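Local coordinates for L-talarate/Galactarate Dehydratase (Salmonella typhimurium, PDB 2PP0), which dehydrates L-talarate and galactarate to 5-keto-4-deoxy-D-glucarate, using magnesium, and also epimerises L-talarate to galactarate, at residues I28-L33 with T391-K396; I63-R68 with S133-A138; L289-A294 with A319-K324. All coordinates share one frame; numbering follows the deposited sequence.

Contact 1 (I28-L33 with T391-K396); sequences IEWVKL and TCEFGK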
loop_
_atom_site.group_PDB
_atom_site.type_symbol
_atom_site.label_atom_id
_atom_site.label_comp_id
_atom_site.label_asym_id
_atom_site.label_seq_id
_atom_site.Cartn_x
_atom_site.Cartn_y
_atom_site.Cartn_z
ATOM N N ILE B 28 -15.357 -16.146 -5.627
ATOM C CA ILE B 28 -15.323 -16.994 -4.443
ATOM C C ILE B 28 -16.556 -17.901 -4.507
ATOM O O ILE B 28 -17.651 -17.435 -4.820
ATOM C CB ILE B 28 -15.365 -16.148 -3.135
ATOM C CG1 ILE B 28 -14.076 -15.319 -3.011
ATOM C CG2 ILE B 28 -15.526 -17.068 -1.922
ATOM C CD1 ILE B 28 -14.069 -14.318 -1.858
ATOM N N GLU B 29 -16.386 -19.190 -4.224
ATOM C CA GLU B 29 -17.523 -20.104 -4.273
ATOM C C GLU B 29 -17.692 -20.941 -3.014
ATOM O O GLU B 29 -18.710 -21.605 -2.848
ATOM C CB GLU B 29 -17.408 -21.048 -5.481
ATOM C CG GLU B 29 -17.292 -20.337 -6.824
ATOM C CD GLU B 29 -17.490 -21.279 -7.998
ATOM O OE1 GLU B 29 -17.018 -22.433 -7.914
ATOM O OE2 GLU B 29 -18.104 -20.856 -9.005
ATOM N N TRP B 30 -16.705 -20.902 -2.127
ATOM C CA TRP B 30 -16.764 -21.696 -0.905
ATOM C C TRP B 30 -15.910 -21.098 0.207
ATOM O O TRP B 30 -14.805 -20.613 -0.041
ATOM C CB TRP B 30 -16.268 -23.110 -1.200
ATOM C CG TRP B 30 -16.328 -24.058 -0.046
ATOM C CD1 TRP B 30 -17.420 -24.753 0.389
ATOM C CD2 TRP B 30 -15.235 -24.462 0.791
ATOM N NE1 TRP B 30 -17.073 -25.569 1.437
ATOM C CE2 TRP B 30 -15.739 -25.411 1.705
ATOM C CE3 TRP B 30 -13.878 -24.117 0.854
ATOM C CZ2 TRP B 30 -14.935 -26.022 2.671
ATOM C CZ3 TRP B 30 -13.078 -24.725 1.817
ATOM C CH2 TRP B 30 -13.611 -25.668 2.712
ATOM N N VAL B 31 -16.431 -21.154 1.432
ATOM C CA VAL B 31 -15.731 -20.637 2.603
ATOM C C VAL B 31 -15.969 -21.547 3.798
ATOM O O VAL B 31 -17.094 -21.985 4.029
ATOM C CB VAL B 31 -16.237 -19.239 3.016
ATOM C CG1 VAL B 31 -15.375 -18.704 4.154
ATOM C CG2 VAL B 31 -16.232 -18.298 1.840
ATOM N N LYS B 32 -14.913 -21.826 4.556
ATOM C CA LYS B 32 -15.030 -22.651 5.752
ATOM C C LYS B 32 -14.381 -21.953 6.938
ATOM O O LYS B 32 -13.205 -21.590 6.889
ATOM C CB LYS B 32 -14.358 -24.011 5.572
ATOM C CG LYS B 32 -14.479 -24.888 6.812
ATOM C CD LYS B 32 -13.752 -26.207 6.643
ATOM C CE LYS B 32 -13.886 -27.054 7.891
ATOM N NZ LYS B 32 -13.069 -28.285 7.798
ATOM N N LEU B 33 -15.152 -21.771 8.006
ATOM C CA LEU B 33 -14.642 -21.128 9.209
ATOM C C LEU B 33 -14.514 -22.169 10.306
ATOM O O LEU B 33 -15.344 -23.074 10.412
ATOM C CB LEU B 33 -15.592 -20.018 9.662
ATOM C CG LEU B 33 -15.942 -18.939 8.630
ATOM C CD1 LEU B 33 -16.930 -17.958 9.241
ATOM C CD2 LEU B 33 -14.679 -18.215 8.175
ATOM N N THR B 391 -17.284 -25.437 13.570
ATOM C CA THR B 391 -16.966 -25.163 12.173
ATOM C C THR B 391 -18.258 -24.961 11.394
ATOM O O THR B 391 -19.325 -25.397 11.830
ATOM C CB THR B 391 -16.147 -26.317 11.539
ATOM O OG1 THR B 391 -15.739 -25.939 10.217
ATOM C CG2 THR B 391 -16.977 -27.589 11.459
ATOM N N CYS B 392 -18.164 -24.269 10.263
ATOM C CA CYS B 392 -19.318 -24.026 9.404
ATOM C C CYS B 392 -18.828 -23.764 7.985
ATOM O O CYS B 392 -17.691 -23.349 7.784
ATOM C CB CYS B 392 -20.143 -22.835 9.908
ATOM S SG CYS B 392 -19.264 -21.259 10.029
ATOM N N GLU B 393 -19.686 -24.016 7.003
ATOM C CA GLU B 393 -19.311 -23.816 5.611
ATOM C C GLU B 393 -20.378 -23.085 4.818
ATOM O O GLU B 393 -21.566 -23.130 5.152
ATOM C CB GLU B 393 -19.002 -25.168 4.961
ATOM C CG GLU B 393 -17.763 -25.831 5.533
ATOM C CD GLU B 393 -17.514 -27.206 4.955
ATOM O OE1 GLU B 393 -17.860 -27.424 3.776
ATOM O OE2 GLU B 393 -16.958 -28.062 5.673
ATOM N N PHE B 394 -19.940 -22.409 3.762
ATOM C CA PHE B 394 -20.822 -21.641 2.900
ATOM C C PHE B 394 -20.456 -21.943 1.451
ATOM O O PHE B 394 -19.285 -22.140 1.132
ATOM C CB PHE B 394 -20.636 -20.145 3.178
ATOM C CG PHE B 394 -20.779 -19.778 4.632
ATOM C CD1 PHE B 394 -22.004 -19.359 5.141
ATOM C CD2 PHE B 394 -19.697 -19.896 5.499
ATOM C CE1 PHE B 394 -22.150 -19.064 6.500
ATOM C CE2 PHE B 394 -19.831 -19.604 6.855
ATOM C CZ PHE B 394 -21.061 -19.188 7.356
ATOM N N GLY B 395 -21.455 -21.980 0.580
ATOM C CA GLY B 395 -21.197 -22.249 -0.820
ATOM C C GLY B 395 -20.960 -23.714 -1.115
ATOM O O GLY B 395 -21.451 -24.593 -0.404
ATOM N N LYS B 396 -20.190 -23.980 -2.165
ATOM C CA LYS B 396 -19.904 -25.349 -2.576
ATOM C C LYS B 396 -18.484 -25.452 -3.113
ATOM O O LYS B 396 -18.094 -24.686 -3.995
ATOM C CB LYS B 396 -20.900 -25.773 -3.657
ATOM C CG LYS B 396 -20.767 -27.215 -4.121
ATOM C CD LYS B 396 -21.774 -27.535 -5.219
ATOM C CE LYS B 396 -21.796 -29.023 -5.540
ATOM N NZ LYS B 396 -20.452 -29.531 -5.936
#
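An antiparallel ladder joins strand 28-40 to the C-terminal strand 388-395, pairing Val-31 with Phe-394 and Leu-33 with Cys-392 as hydrogen-bonded pairs. Val-31 N gives to Phe-394 O (3.0 Å) and Phe-394 N returns to Val-31 O (2.9 Å). Leu-33 O is gripped twice, by Cys-392 N and by Thr-391 OG1 (2.9 Å), whose chi1 of -174° sets the hydroxyl anti to its own backbone N. At the other end Lys-396 N reaches Glu-29 O (2.9 Å). Gly-395 suits its place: with phi of 78° and CA 3.3 Å from Glu-29 O, it has no CB to collide with that oxygen.

On one face Trp-30 NE1 donates in its ring plane to Glu-393 OE1 (3.1 Å), which it meets from above the carboxylate plane. Arg-397 makes a salt bridge to the same oxygen. The extended Lys-32 chain lies against Glu-393, CG to CG 3.6 Å. The other face is apolar, Leu-33 CD1 meeting Phe-394 CE2 (4.1 Å), and helix 86-96 covers Leu-33. Strand 28-40 also pairs with strand 57-69, where Glu-29 and Trp-30 together lie opposite Arg-68 in a classic beta bulge. This is the antiparallel sheet of the enolase-type N-terminal domain, here edged by the chain's last strand.

Contact 2 (I63-R68 with S133-A138); sequences IIAEIR and SPIDIA
Ala-65 packs on Pro-134 in a fully buried, apolar helix-on-sheet contact, in which helix 127-146 lies against strand 57-69 within the alpha+beta N-terminal domain of the enolase superfamily. The axes approach to 7.1 Å and cross at -40°. Such closeness suits the residues at the interface: Ala-65, Pro-134 and Ala-138 are all small or compact, so the helix backbone can settle close to the sheet.

Strand alternation sorts the side chains. Ile-63, Ala-65 and Ile-67 start toward the helix, though the end of Ile-63 leads away, while Ile-64 and Glu-66 start away from it; on that other face Glu-66 makes a salt bridge to Arg-385. The CB of Ala-65 rests 3.6 Å from Pro-134 CB and also touches Ile-135 CG1, so one methyl meets two consecutive helix residues. The proline ring also meets Ile-63, with Pro-134 CG 3.6 Å from Ile-63 O and 4.2 Å from the Ile-63 branch methyl CG2. Proline is well placed here, because its backbone N has no hydrogen to offer and the helix is kinked at this point, where the N atoms of Pro-134 and Ile-135 make no bond to the preceding turn. One turn on, the regular pattern continues with Ala-138 N bonded to Pro-134 O.

Away from the strand, the polar side chains of the helix look to other parts of the fold: Ser-133 OG is bonded to Pro-303 O, and Asp-136 OD1 to Ser-309 OG. Pro-134 is about 10 Å, side chain to side chain, from Asp-301, thought to raise the basicity of the active-site histidine.

The last piece of packing belongs to Ile-67. With chi2 at 176°, CD1 is anti to CA and touches two helix side chains, 4.0 Å from Ile-135 CG2 and 3.9 Å from Ala-138 CB.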
loop_
_atom_site.group_PDB
_atom_site.type_symbol
_atom_site.label_atom_id
_atom_site.label_comp_id
_atom_site.label_asym_id
_atom_site.label_seq_id
_atom_site.Cartn_x
_atom_site.Cartn_y
_atom_site.Cartn_z
ATOM N N ILE B 63 -9.279 -18.713 15.235
ATOM C CA ILE B 63 -10.381 -18.704 14.279
ATOM C C ILE B 63 -9.743 -18.770 12.894
ATOM O O ILE B 63 -8.972 -17.891 12.502
ATOM C CB ILE B 63 -11.263 -17.439 14.407
ATOM C CG1 ILE B 63 -11.847 -17.337 15.824
ATOM C CG2 ILE B 63 -12.429 -17.513 13.425
ATOM C CD1 ILE B 63 -10.830 -16.957 16.898
ATOM N N ILE B 64 -10.063 -19.831 12.164
ATOM C CA ILE B 64 -9.494 -20.060 10.843
ATOM C C ILE B 64 -10.501 -19.861 9.726
ATOM O O ILE B 64 -11.678 -20.194 9.867
ATOM C CB ILE B 64 -8.959 -21.505 10.739
ATOM C CG1 ILE B 64 -8.059 -21.805 11.930
ATOM C CG2 ILE B 64 -8.188 -21.700 9.439
ATOM C CD1 ILE B 64 -7.719 -23.276 12.072
ATOM N N ALA B 65 -10.033 -19.308 8.613
ATOM C CA ALA B 65 -10.879 -19.118 7.446
ATOM C C ALA B 65 -10.190 -19.784 6.260
ATOM O O ALA B 65 -8.976 -19.657 6.079
ATOM C CB ALA B 65 -11.090 -17.637 7.161
ATOM N N GLU B 66 -10.968 -20.513 5.471
ATOM C CA GLU B 66 -10.457 -21.185 4.280
ATOM C C GLU B 66 -11.393 -20.755 3.163
ATOM O O GLU B 66 -12.613 -20.863 3.297
ATOM C CB GLU B 66 -10.495 -22.700 4.467
ATOM C CG GLU B 66 -9.635 -23.189 5.619
ATOM C CD GLU B 66 -9.841 -24.660 5.915
ATOM O OE1 GLU B 66 -9.481 -25.495 5.056
ATOM O OE2 GLU B 66 -10.370 -24.983 7.004
ATOM N N ILE B 67 -10.820 -20.236 2.080
ATOM C CA ILE B 67 -11.593 -19.747 0.945
ATOM C C ILE B 67 -11.120 -20.417 -0.346
ATOM O O ILE B 67 -9.919 -20.562 -0.571
ATOM C CB ILE B 67 -11.421 -18.207 0.788
ATOM C CG1 ILE B 67 -11.786 -17.498 2.097
ATOM C CG2 ILE B 67 -12.297 -17.687 -0.351
ATOM C CD1 ILE B 67 -11.552 -15.978 2.062
ATOM N N ARG B 68 -12.068 -20.837 -1.179
ATOM C CA ARG B 68 -11.745 -21.471 -2.454
ATOM C C ARG B 68 -12.479 -20.750 -3.570
ATOM O O ARG B 68 -13.656 -20.418 -3.437
ATOM C CB ARG B 68 -12.114 -22.962 -2.425
ATOM C CG ARG B 68 -11.075 -23.788 -1.689
ATOM C CD ARG B 68 -11.492 -25.232 -1.456
ATOM N NE ARG B 68 -10.463 -25.927 -0.686
ATOM C CZ ARG B 68 -9.270 -26.280 -1.168
ATOM N NH1 ARG B 68 -8.952 -26.019 -2.432
ATOM N NH2 ARG B 68 -8.382 -26.869 -0.378
ATOM N N SER B 133 -10.420 -10.393 10.020
ATOM C CA SER B 133 -9.006 -10.769 9.936
ATOM C C SER B 133 -8.689 -12.105 9.248
ATOM O O SER B 133 -7.867 -12.153 8.324
ATOM C CB SER B 133 -8.377 -10.775 11.329
ATOM O OG SER B 133 -8.148 -9.457 11.789
ATOM N N PRO B 134 -9.315 -13.208 9.695
ATOM C CA PRO B 134 -9.041 -14.512 9.065
ATOM C C PRO B 134 -9.318 -14.472 7.565
ATOM O O PRO B 134 -8.553 -15.000 6.755
ATOM C CB PRO B 134 -10.005 -15.460 9.781
ATOM C CG PRO B 134 -10.243 -14.783 11.118
ATOM C CD PRO B 134 -10.349 -13.333 10.742
ATOM N N ILE B 135 -10.431 -13.844 7.209
ATOM C CA ILE B 135 -10.846 -13.724 5.821
ATOM C C ILE B 135 -9.890 -12.845 5.012
ATOM O O ILE B 135 -9.436 -13.242 3.930
ATOM C CB ILE B 135 -12.285 -13.174 5.752
ATOM C CG1 ILE B 135 -13.246 -14.207 6.354
ATOM C CG2 ILE B 135 -12.669 -12.861 4.316
ATOM C CD1 ILE B 135 -14.648 -13.678 6.636
ATOM N N ASP B 136 -9.579 -11.665 5.542
ATOM C CA ASP B 136 -8.672 -10.737 4.874
ATOM C C ASP B 136 -7.322 -11.407 4.633
ATOM O O ASP B 136 -6.757 -11.315 3.542
ATOM C CB ASP B 136 -8.465 -9.478 5.732
ATOM C CG ASP B 136 -7.523 -8.467 5.078
ATOM O OD1 ASP B 136 -7.950 -7.782 4.127
ATOM O OD2 ASP B 136 -6.357 -8.358 5.511
ATOM N N ILE B 137 -6.814 -12.079 5.662
ATOM C CA ILE B 137 -5.530 -12.757 5.587
ATOM C C ILE B 137 -5.576 -13.892 4.551
ATOM O O ILE B 137 -4.632 -14.068 3.775
ATOM C CB ILE B 137 -5.117 -13.282 6.988
ATOM C CG1 ILE B 137 -4.810 -12.087 7.911
ATOM C CG2 ILE B 137 -3.897 -14.180 6.893
ATOM C CD1 ILE B 137 -4.440 -12.487 9.348
ATOM N N ALA B 138 -6.677 -14.638 4.526
ATOM C CA ALA B 138 -6.831 -15.732 3.567
ATOM C C ALA B 138 -6.837 -15.178 2.141
ATOM O O ALA B 138 -6.297 -15.800 1.225
ATOM C CB ALA B 138 -8.130 -16.505 3.837
#

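Contact 3 (L289-A294 with A319-K324); sequences LILGNA and AKHGRK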
loop_
_atom_site.group_PDB
_atom_site.type_symbol
_atom_site.label_atom_id
_atom_site.label_comp_id
_atom_site.label_asym_id
_atom_site.label_seq_id
_atom_site.Cartn_x
_atom_site.Cartn_y
_atom_site.Cartn_z
ATOM N N LEU B 289 -1.710 6.778 18.522
ATOM C CA LEU B 289 -0.459 6.626 19.255
ATOM C C LEU B 289 0.719 7.165 18.451
ATOM O O LEU B 289 1.610 7.819 19.002
ATOM C CB LEU B 289 -0.211 5.160 19.634
ATOM C CG LEU B 289 -0.626 4.803 21.072
ATOM C CD1 LEU B 289 -2.138 4.657 21.167
ATOM C CD2 LEU B 289 0.065 3.522 21.490
ATOM N N ILE B 290 0.722 6.899 17.147
ATOM C CA ILE B 290 1.805 7.375 16.289
ATOM C C ILE B 290 1.804 8.904 16.170
ATOM O O ILE B 290 2.855 9.535 16.270
ATOM C CB ILE B 290 1.727 6.718 14.885
ATOM C CG1 ILE B 290 2.056 5.222 15.003
ATOM C CG2 ILE B 290 2.708 7.397 13.935
ATOM C CD1 ILE B 290 1.763 4.401 13.748
ATOM N N LEU B 291 0.636 9.507 15.974
ATOM C CA LEU B 291 0.566 10.963 15.877
ATOM C C LEU B 291 0.953 11.608 17.209
ATOM O O LEU B 291 1.363 12.769 17.250
ATOM C CB LEU B 291 -0.841 11.411 15.474
ATOM C CG LEU B 291 -1.294 11.017 14.069
ATOM C CD1 LEU B 291 -2.696 11.547 13.818
ATOM C CD2 LEU B 291 -0.312 11.576 13.034
ATOM N N GLY B 292 0.829 10.847 18.293
ATOM C CA GLY B 292 1.179 11.358 19.607
ATOM C C GLY B 292 2.614 11.058 20.000
ATOM O O GLY B 292 3.024 11.339 21.129
ATOM N N ASN B 293 3.382 10.483 19.078
ATOM C CA ASN B 293 4.787 10.162 19.340
ATOM C C ASN B 293 4.967 9.286 20.582
ATOM O O ASN B 293 5.899 9.466 21.369
ATOM C CB ASN B 293 5.582 11.462 19.482
ATOM C CG ASN B 293 5.580 12.281 18.202
ATOM O OD1 ASN B 293 5.469 13.506 18.231
ATOM N ND2 ASN B 293 5.707 11.605 17.073
ATOM N N ALA B 294 4.073 8.316 20.730
ATOM C CA ALA B 294 4.082 7.403 21.869
ATOM C C ALA B 294 5.268 6.447 21.965
ATOM O O ALA B 294 5.747 6.163 23.066
ATOM C CB ALA B 294 2.785 6.598 21.878
ATOM N N ALA B 319 6.351 4.020 9.284
ATOM C CA ALA B 319 7.544 4.286 8.486
ATOM C C ALA B 319 7.651 5.775 8.173
ATOM O O ALA B 319 8.738 6.349 8.204
ATOM C CB ALA B 319 7.501 3.473 7.185
ATOM N N LYS B 320 6.515 6.392 7.868
ATOM C CA LYS B 320 6.478 7.817 7.559
ATOM C C LYS B 320 6.967 8.625 8.768
ATOM O O LYS B 320 7.560 9.697 8.613
ATOM C CB LYS B 320 5.052 8.235 7.184
ATOM C CG LYS B 320 4.939 9.667 6.672
ATOM C CD LYS B 320 3.509 10.037 6.280
ATOM C CE LYS B 320 2.573 10.052 7.489
ATOM N NZ LYS B 320 1.193 10.512 7.136
ATOM N N HIS B 321 6.723 8.099 9.969
ATOM C CA HIS B 321 7.140 8.766 11.196
ATOM C C HIS B 321 8.509 8.307 11.688
ATOM O O HIS B 321 8.901 8.603 12.816
ATOM C CB HIS B 321 6.095 8.565 12.300
ATOM C CG HIS B 321 4.918 9.484 12.186
ATOM N ND1 HIS B 321 3.972 9.364 11.191
ATOM C CD2 HIS B 321 4.565 10.571 12.912
ATOM C CE1 HIS B 321 3.087 10.339 11.308
ATOM N NE2 HIS B 321 3.425 11.085 12.344
ATOM N N GLY B 322 9.226 7.572 10.839
ATOM C CA GLY B 322 10.561 7.113 11.187
ATOM C C GLY B 322 10.689 6.121 12.325
ATOM O O GLY B 322 11.760 6.005 12.925
ATOM N N ARG B 323 9.618 5.386 12.615
ATOM C CA ARG B 323 9.634 4.406 13.697
ATOM C C ARG B 323 10.023 3.012 13.206
ATOM O O ARG B 323 9.873 2.695 12.027
ATOM C CB ARG B 323 8.247 4.319 14.343
ATOM C CG ARG B 323 7.626 5.653 14.697
ATOM C CD ARG B 323 8.516 6.460 15.631
ATOM N NE ARG B 323 7.835 7.668 16.105
ATOM C CZ ARG B 323 8.385 8.564 16.915
ATOM N NH1 ARG B 323 9.631 8.396 17.344
ATOM N NH2 ARG B 323 7.686 9.621 17.309
ATOM N N LYS B 324 10.514 2.181 14.120
ATOM C CA LYS B 324 10.884 0.807 13.793
ATOM C C LYS B 324 9.638 -0.053 13.977
ATOM O O LYS B 324 8.674 0.364 14.632
ATOM C CB LYS B 324 11.980 0.299 14.734
ATOM C CG LYS B 324 13.324 1.014 14.626
ATOM C CD LYS B 324 14.020 0.715 13.305
ATOM C CE LYS B 324 15.461 1.225 13.315
ATOM N NZ LYS B 324 16.261 0.628 14.432
HETATM O O HOH W 1 5.287 8.426 16.307
#
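His-321 and Arg-323, in the turn that follows helix 308-320, make this contact by meeting Ile-290, Leu-291 and Asn-293 at the C-terminal end of helix 283-291. The second segment begins in the last helical turn, where Ala-319 packs on Tyr-341 and Pro-342 and Lys-320 lies against Lys-320 of the second subunit.

His-321 is the first residue to leave the helix. Its ring presents one face to Ile-290, whose CG2 stands 3.6 Å from the ring centroid and 16° off the normal, a CH-pi contact. Leu-291 adds a methyl, CD2, 3.8 Å from His-321 NE2. A hydrogen bond from ND1 to Leu-317 O helps fix the ring's rotation. A flat ring with a polar edge suits this place: it can cover the buried isoleucine with its face while ND1 turns back to the helix.

Gly-322 follows with phi of 66°, a conformation that glycine adopts easily. It is the C-prime residue of a Schellman motif, with Gly-322 N bonded to Ala-319 O (2.9 Å) and Arg-323 N to Ala-318 O.

Arg-323 then turns back toward the first helix, its chain bent at chi2 (-57°). NE gives its hydrogen to a water (2.7 Å), which in turn donates to Ile-290 O (2.7 Å), so a long polar side chain serves a carbonyl at the helix end. NH2 lies 3.5 Å from Asn-293 CB, and the two side chains cross at about a right angle. Asn-293, itself at positive phi, closes its own helix in a second Schellman motif.

Lys-324 enters strand 324-325, bonded through its backbone to Asp-296 and Val-298. Paired helix ends leading into adjacent parallel strands are characteristic of the alpha-to-beta turns of a TIM-type barrel, at the end remote from the active site.

Overall arrangement
Contacts 1 and 2 share one antiparallel sheet: strands 28-40 and 57-69 are neighbours in it, with the C-terminal strand 388-395 at one edge and helix 127-146 against strand 57-69. Their centres are 10 Å apart and they touch directly, Lys-32 N lying 2.8 Å from Glu-66 O. Contact 3 belongs to the barrel domain, beyond the chain's centre, about 39 Å from contact 1 and 29 Å from contact 2, centre to centre. Along the chain contact 1 encloses both others, and contact 2 closes before contact 3 opens. The chain thus leaves the N-terminal domain, builds the barrel, and returns to complete the sheet where it began.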